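Local coordinates for protein QdtA (Thermoanaerobacterium thermosaccharolyticum, PDB 4ZU5) that belongs to the WxcM-like branch of the cupin clan and holds thymidine in a pocket of its beta fold, at residues 35-40 and 108-113; 58-63 and 89-94. One frame throughout, in Å; residues are numbered along the deposited sequence.

Contact 1. Residues 35-40 and 108-113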
loop_
_atom_site.group_PDB
_atom_site.type_symbol
_atom_site.label_atom_id
_atom_site.label_comp_id
_atom_site.label_asym_id
_atom_site.label_seq_id
_atom_site.Cartn_x
_atom_site.Cartn_y
_atom_site.Cartn_z
ATOM N N ARG A 35 -5.278 -6.977 -5.164
ATOM C CA ARG A 35 -3.862 -6.858 -5.436
ATOM C C ARG A 35 -3.331 -5.476 -5.095
ATOM O O ARG A 35 -4.037 -4.517 -5.295
ATOM C CB ARG A 35 -3.620 -7.054 -6.918
ATOM C CG ARG A 35 -2.190 -6.687 -7.303
ATOM C CD ARG A 35 -1.855 -7.168 -8.703
ATOM N NE ARG A 35 -2.970 -6.923 -9.610
ATOM C CZ ARG A 35 -2.816 -6.293 -10.767
ATOM N NH1 ARG A 35 -3.867 -6.125 -11.585
ATOM N NH2 ARG A 35 -1.581 -5.923 -11.121
ATOM N N VAL A 36 -2.111 -5.397 -4.578
ATOM C CA VAL A 36 -1.441 -4.121 -4.441
ATOM C C VAL A 36 -0.072 -4.278 -5.065
ATOM O O VAL A 36 0.451 -5.387 -5.233
ATOM C CB VAL A 36 -1.302 -3.587 -3.015
ATOM C CG1 VAL A 36 -2.593 -3.512 -2.215
ATOM C CG2 VAL A 36 -0.270 -4.373 -2.270
ATOM N N TYR A 37 0.441 -3.165 -5.563
ATOM C CA TYR A 37 1.829 -3.101 -5.896
ATOM C C TYR A 37 2.388 -1.741 -5.676
ATOM O O TYR A 37 1.660 -0.763 -5.570
ATOM C CB TYR A 37 2.083 -3.601 -7.320
ATOM C CG TYR A 37 1.444 -2.820 -8.441
ATOM C CD1 TYR A 37 2.099 -1.778 -9.014
ATOM C CD2 TYR A 37 0.185 -3.138 -8.930
ATOM C CE1 TYR A 37 1.553 -1.056 -10.054
ATOM C CE2 TYR A 37 -0.377 -2.427 -9.985
ATOM C CZ TYR A 37 0.344 -1.404 -10.560
ATOM O OH TYR A 37 -0.177 -0.659 -11.573
ATOM N N TYR A 38 3.703 -1.664 -5.543
ATOM C CA TYR A 38 4.282 -0.357 -5.292
ATOM C C TYR A 38 5.594 -0.174 -6.060
ATOM O O TYR A 38 6.335 -1.178 -6.289
ATOM C CB TYR A 38 4.520 -0.137 -3.786
ATOM C CG TYR A 38 4.895 -1.374 -3.017
ATOM C CD1 TYR A 38 6.225 -1.712 -2.830
ATOM C CD2 TYR A 38 3.924 -2.144 -2.352
ATOM C CE1 TYR A 38 6.594 -2.848 -2.130
ATOM C CE2 TYR A 38 4.298 -3.265 -1.616
ATOM C CZ TYR A 38 5.645 -3.613 -1.521
ATOM O OH TYR A 38 6.093 -4.684 -0.771
ATOM N N ILE A 39 5.882 1.092 -6.395
ATOM C CA ILE A 39 7.016 1.469 -7.222
ATOM C C ILE A 39 7.925 2.384 -6.424
ATOM O O ILE A 39 7.487 3.367 -5.817
ATOM C CB ILE A 39 6.536 2.126 -8.526
ATOM C CG1 ILE A 39 5.782 1.079 -9.345
ATOM C CG2 ILE A 39 7.708 2.657 -9.338
ATOM C CD1 ILE A 39 4.780 1.646 -10.311
ATOM N N THR A 40 9.196 2.007 -6.359
ATOM C CA THR A 40 10.188 2.760 -5.614
ATOM C C THR A 40 11.486 2.849 -6.457
ATOM O O THR A 40 11.651 2.184 -7.477
ATOM C CB THR A 40 10.549 2.037 -4.303
ATOM O OG1 THR A 40 11.027 0.717 -4.640
ATOM C CG2 THR A 40 9.328 1.933 -3.372
ATOM N N LEU A 108 5.128 5.086 -4.907
ATOM C CA LEU A 108 3.786 5.079 -5.533
ATOM C C LEU A 108 3.142 3.712 -5.210
ATOM O O LEU A 108 3.696 2.675 -5.600
ATOM C CB LEU A 108 3.979 5.171 -7.027
ATOM C CG LEU A 108 2.692 5.246 -7.873
ATOM C CD1 LEU A 108 1.719 6.278 -7.325
ATOM C CD2 LEU A 108 2.923 5.444 -9.367
ATOM N N LEU A 109 1.974 3.736 -4.565
ATOM C CA LEU A 109 1.224 2.545 -4.219
ATOM C C LEU A 109 0.029 2.452 -5.157
ATOM O O LEU A 109 -0.621 3.460 -5.430
ATOM C CB LEU A 109 0.706 2.673 -2.796
ATOM C CG LEU A 109 -0.248 1.583 -2.344
ATOM C CD1 LEU A 109 0.565 0.292 -2.242
ATOM C CD2 LEU A 109 -0.816 1.944 -0.983
ATOM N N VAL A 110 -0.258 1.253 -5.630
ATOM C CA VAL A 110 -1.424 1.049 -6.457
ATOM C C VAL A 110 -2.264 -0.044 -5.812
ATOM O O VAL A 110 -1.753 -1.084 -5.476
ATOM C CB VAL A 110 -1.008 0.633 -7.878
ATOM C CG1 VAL A 110 -2.221 0.373 -8.787
ATOM C CG2 VAL A 110 -0.048 1.700 -8.453
ATOM N N LEU A 111 -3.551 0.225 -5.638
ATOM C CA LEU A 111 -4.532 -0.759 -5.246
ATOM C C LEU A 111 -5.358 -1.146 -6.477
ATOM O O LEU A 111 -5.730 -0.290 -7.249
ATOM C CB LEU A 111 -5.486 -0.180 -4.207
ATOM C CG LEU A 111 -4.834 0.638 -3.097
ATOM C CD1 LEU A 111 -5.871 1.289 -2.180
ATOM C CD2 LEU A 111 -3.811 -0.149 -2.324
ATOM N N ALA A 112 -5.627 -2.427 -6.685
ATOM C CA ALA A 112 -6.170 -2.944 -7.923
ATOM C C ALA A 112 -7.316 -3.865 -7.607
ATOM O O ALA A 112 -7.241 -4.637 -6.646
ATOM C CB ALA A 112 -5.104 -3.704 -8.701
ATOM N N SER A 113 -8.350 -3.780 -8.435
ATOM C CA SER A 113 -9.605 -4.534 -8.271
ATOM C C SER A 113 -9.557 -6.007 -8.757
ATOM O O SER A 113 -10.496 -6.751 -8.490
ATOM C CB SER A 113 -10.762 -3.819 -8.995
ATOM O OG SER A 113 -10.685 -3.929 -10.403
#
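Val-110 O is met by two neighbouring residues of strand 35-40, Val-36 and Tyr-37. It takes the N-H of Tyr-37 at 3.0 Å between Tyr-37 N and Val-110 O. It also takes a CA-H...O contact, with Val-36 CA 3.2 Å from Val-110 O. In return Val-110 N binds Tyr-37 O at 2.8 Å. The two strands run antiparallel, at 163°. Further hydrogen bonds join Ile-39 with Leu-108 and Arg-35 with Ala-112; the bond from Arg-35 N is weak.

The face with Arg-35, Tyr-37, Ile-39, Leu-108, Val-110 and Ala-112 carries the larger packing. Tyr-37 CG lies between the backbone N and the carbonyl carbon (chi1 63°), and the ring lies beside Val-110. Val-110 CB lies over one ring face in a CH-pi contact, 3.7 Å from the Tyr-37 ring centroid. Both methyls lie on that same side, Val-110 CG1 3.6 Å from Tyr-37 CE2 and Val-110 CG2 near Tyr-37 CE1. Ala-112 CB covers one face of the Arg-35 guanidinium, 4.0 Å from Arg-35 NH1. That NH1 is also hydrogen-bonded to Glu-114 O.

On the reverse face, Val-36 and Leu-111 lie side by side, with Val-36 CG1 3.6 Å from Leu-111 CD2. Leu-109 CD1 comes to the edge of the Tyr-38 ring, 4.2 Å from Tyr-38 CD2. The Tyr-38 hydroxyl is hydrogen-bonded to Pro-85 O of the second subunit.

Strand 35-40 also pairs with an antiparallel strand of that subunit, so the sheet continues across the interface. All the touching residues are buried. The arrangement is a regular antiparallel pair within a cupin beta fold. Arg-35, with Tyr-116 and Tyr-121, belongs to the thymidine pocket.

Contact 2. Residues 58-63 and 89-94. Unlike the reference sequence in segment 89-94: Leu-94 (reference Phe).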
loop_
_atom_site.group_PDB
_atom_site.type_symbol
_atom_site.label_atom_id
_atom_site.label_comp_id
_atom_site.label_asym_id
_atom_site.label_seq_id
_atom_site.Cartn_x
_atom_site.Cartn_y
_atom_site.Cartn_z
ATOM N N GLN A 58 -8.318 0.847 -10.489
ATOM C CA GLN A 58 -7.132 1.057 -9.692
ATOM C C GLN A 58 -7.259 2.372 -8.969
ATOM O O GLN A 58 -7.951 3.286 -9.448
ATOM C CB GLN A 58 -5.959 1.223 -10.660
ATOM C CG GLN A 58 -5.569 -0.052 -11.365
ATOM C CD GLN A 58 -4.190 0.097 -12.011
ATOM O OE1 GLN A 58 -3.820 1.158 -12.501
ATOM N NE2 GLN A 58 -3.411 -0.957 -11.954
ATOM N N VAL A 59 -6.523 2.490 -7.874
ATOM C CA VAL A 59 -6.291 3.743 -7.193
ATOM C C VAL A 59 -4.805 3.880 -6.988
ATOM O O VAL A 59 -4.178 3.023 -6.415
ATOM C CB VAL A 59 -7.042 3.769 -5.865
ATOM C CG1 VAL A 59 -6.675 4.956 -4.999
ATOM C CG2 VAL A 59 -8.553 3.808 -6.136
ATOM N N LEU A 60 -4.271 5.014 -7.395
ATOM C CA LEU A 60 -2.855 5.306 -7.225
ATOM C C LEU A 60 -2.665 6.283 -6.074
ATOM O O LEU A 60 -3.405 7.272 -5.940
ATOM C CB LEU A 60 -2.280 5.933 -8.509
ATOM C CG LEU A 60 -1.899 5.034 -9.687
ATOM C CD1 LEU A 60 -3.034 4.101 -10.112
ATOM C CD2 LEU A 60 -1.449 5.827 -10.904
ATOM N N ILE A 61 -1.638 6.074 -5.273
ATOM C CA ILE A 61 -1.370 6.967 -4.124
ATOM C C ILE A 61 0.124 7.148 -3.943
ATOM O O ILE A 61 0.877 6.170 -3.934
ATOM C CB ILE A 61 -1.923 6.378 -2.779
ATOM C CG1 ILE A 61 -3.321 5.805 -2.976
ATOM C CG2 ILE A 61 -1.904 7.405 -1.645
ATOM C CD1 ILE A 61 -3.611 4.608 -2.104
ATOM N N CYS A 62 0.549 8.395 -3.780
ATOM C CA CYS A 62 1.974 8.688 -3.587
ATOM C C CYS A 62 2.241 8.891 -2.117
ATOM O O CYS A 62 1.663 9.800 -1.504
ATOM C CB CYS A 62 2.350 9.917 -4.387
ATOM S SG CYS A 62 4.059 10.355 -3.988
ATOM N N LEU A 63 2.929 7.920 -1.494
ATOM C CA LEU A 63 3.020 7.795 -0.044
ATOM C C LEU A 63 4.193 8.627 0.493
ATOM O O LEU A 63 4.264 8.898 1.674
ATOM C CB LEU A 63 3.198 6.319 0.379
ATOM C CG LEU A 63 2.003 5.433 -0.019
ATOM C CD1 LEU A 63 2.099 4.074 0.657
ATOM C CD2 LEU A 63 0.689 6.070 0.357
ATOM N N LEU A 89 -5.757 8.575 -6.593
ATOM C CA LEU A 89 -6.201 8.813 -7.969
ATOM C C LEU A 89 -6.833 7.528 -8.454
ATOM O O LEU A 89 -6.163 6.532 -8.739
ATOM C CB LEU A 89 -5.038 9.264 -8.857
ATOM C CG LEU A 89 -5.366 9.506 -10.335
ATOM C CD1 LEU A 89 -6.204 10.752 -10.418
ATOM C CD2 LEU A 89 -4.061 9.684 -11.081
ATOM N N TYR A 90 -8.148 7.582 -8.587
ATOM C CA TYR A 90 -8.904 6.478 -9.172
ATOM C C TYR A 90 -8.827 6.565 -10.660
ATOM O O TYR A 90 -9.083 7.619 -11.262
ATOM C CB TYR A 90 -10.377 6.600 -8.800
ATOM C CG TYR A 90 -11.308 5.684 -9.575
ATOM C CD1 TYR A 90 -11.305 4.316 -9.387
ATOM C CD2 TYR A 90 -12.117 6.177 -10.571
ATOM C CE1 TYR A 90 -12.076 3.484 -10.198
ATOM C CE2 TYR A 90 -12.902 5.357 -11.359
ATOM C CZ TYR A 90 -12.908 4.003 -11.151
ATOM O OH TYR A 90 -13.736 3.222 -11.973
ATOM N N ILE A 91 -8.523 5.428 -11.258
ATOM C CA ILE A 91 -8.467 5.324 -12.703
ATOM C C ILE A 91 -9.243 4.117 -13.140
ATOM O O ILE A 91 -8.859 3.006 -12.881
ATOM C CB ILE A 91 -7.024 5.189 -13.252
ATOM C CG1 ILE A 91 -6.173 6.359 -12.789
ATOM C CG2 ILE A 91 -7.035 5.116 -14.779
ATOM C CD1 ILE A 91 -4.688 6.198 -13.069
ATOM N N GLY A 92 -10.304 4.363 -13.885
ATOM C CA GLY A 92 -11.108 3.333 -14.460
ATOM C C GLY A 92 -10.661 2.823 -15.818
ATOM O O GLY A 92 -9.538 3.042 -16.209
ATOM N N PRO A 93 -11.506 2.020 -16.467
ATOM C CA PRO A 93 -11.169 1.373 -17.732
ATOM C C PRO A 93 -10.931 2.375 -18.853
ATOM O O PRO A 93 -11.544 3.465 -18.891
ATOM C CB PRO A 93 -12.413 0.550 -18.026
ATOM C CG PRO A 93 -12.805 0.098 -16.662
ATOM C CD PRO A 93 -12.694 1.385 -15.867
ATOM N N LEU A 94 -9.940 2.010 -19.649
ATOM C CA LEU A 94 -9.657 2.644 -20.914
ATOM C C LEU A 94 -9.147 4.043 -20.779
ATOM O O LEU A 94 -9.352 4.899 -21.651
ATOM C CB LEU A 94 -10.895 2.647 -21.784
ATOM C CG LEU A 94 -11.222 1.249 -22.314
ATOM C CD1 LEU A 94 -12.473 1.367 -23.147
ATOM C CD2 LEU A 94 -10.118 0.560 -23.097
#
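Gln-58, Val-59 and Leu-60 pair with Ile-91, Tyr-90 and Leu-89 on antiparallel strands whose axes approach to 4.5 Å at 153°. Gln-58 with Ile-91 and Leu-60 with Leu-89 are the hydrogen-bonded pairs. Val-59 with Tyr-90 is the non-hydrogen-bonded pair between them. Leu-60 N binds Leu-89 O at 2.8 Å, and Leu-89 N returns a bond to Leu-60 O. Ile-91 N meets Gln-58 O at 2.9 Å in a nearly straight bond, 171° at the hydrogen. Gln-58 O also takes a CA-H...O contact from Tyr-90 CA at 3.3 Å.

Leu-60 and Ile-91 carry the packing on one face. Ile-91 CD1 sits against both branch ends of Leu-60, 3.9 Å from Leu-60 CD2 and only slightly farther from CD1. On the same face Leu-60 CB is 4.3 Å from Leu-89 CB. Beyond them, Ile-91 rests on Leu-71 and Leu-89 on Ile-69, both of strand 67-73.

The other face has Val-59 and Tyr-90. Tyr-90 CG is anti to the backbone N (chi1 168°), which puts it beside its own carbonyl carbon, 4.1 Å from Gln-58 O. The next ring atom, Tyr-90 CD1, comes closer, 3.5 Å from Gln-58 O. Val-59 CG2 comes to the edge of the Tyr-90 ring, near its plane. The Tyr-90 hydroxyl is hydrogen-bonded to His-57 ND1.

Gln-58 is a buried polar side chain beside the apolar Leu-60, Leu-89 and Ile-91. Its OE1 is hydrogen-bonded to Arg-97 NH1 and its NE2 to Tyr-37 OH. Both ends of the amide are thus satisfied, which should fix its rotation. The nearby arginine charge probably polarises the amide carbonyl.

Strand 5-9 comes first in the chain and lies next to strand 87-91. Segment 35-40 follows. These two strands are outermost within this chain, at the two ends of the sheet's strand order. The chain then passes through 58-63 and, after 25 intervening residues, reaches 89-94, where contact 2 closes the inner loop. That loop contains strands 67-73 and 76-82 of the second sheet. Segment 108-113 returns to 35-40, and contact 1 closes a longer loop with contact 2 nested inside it. Strands 107-112 and 58-64 are neighbours, so the two contacts join directly. Leu-109 N is 2.7 Å from Ile-61 O, a probable hydrogen bond. Both contacts also touch the second subunit.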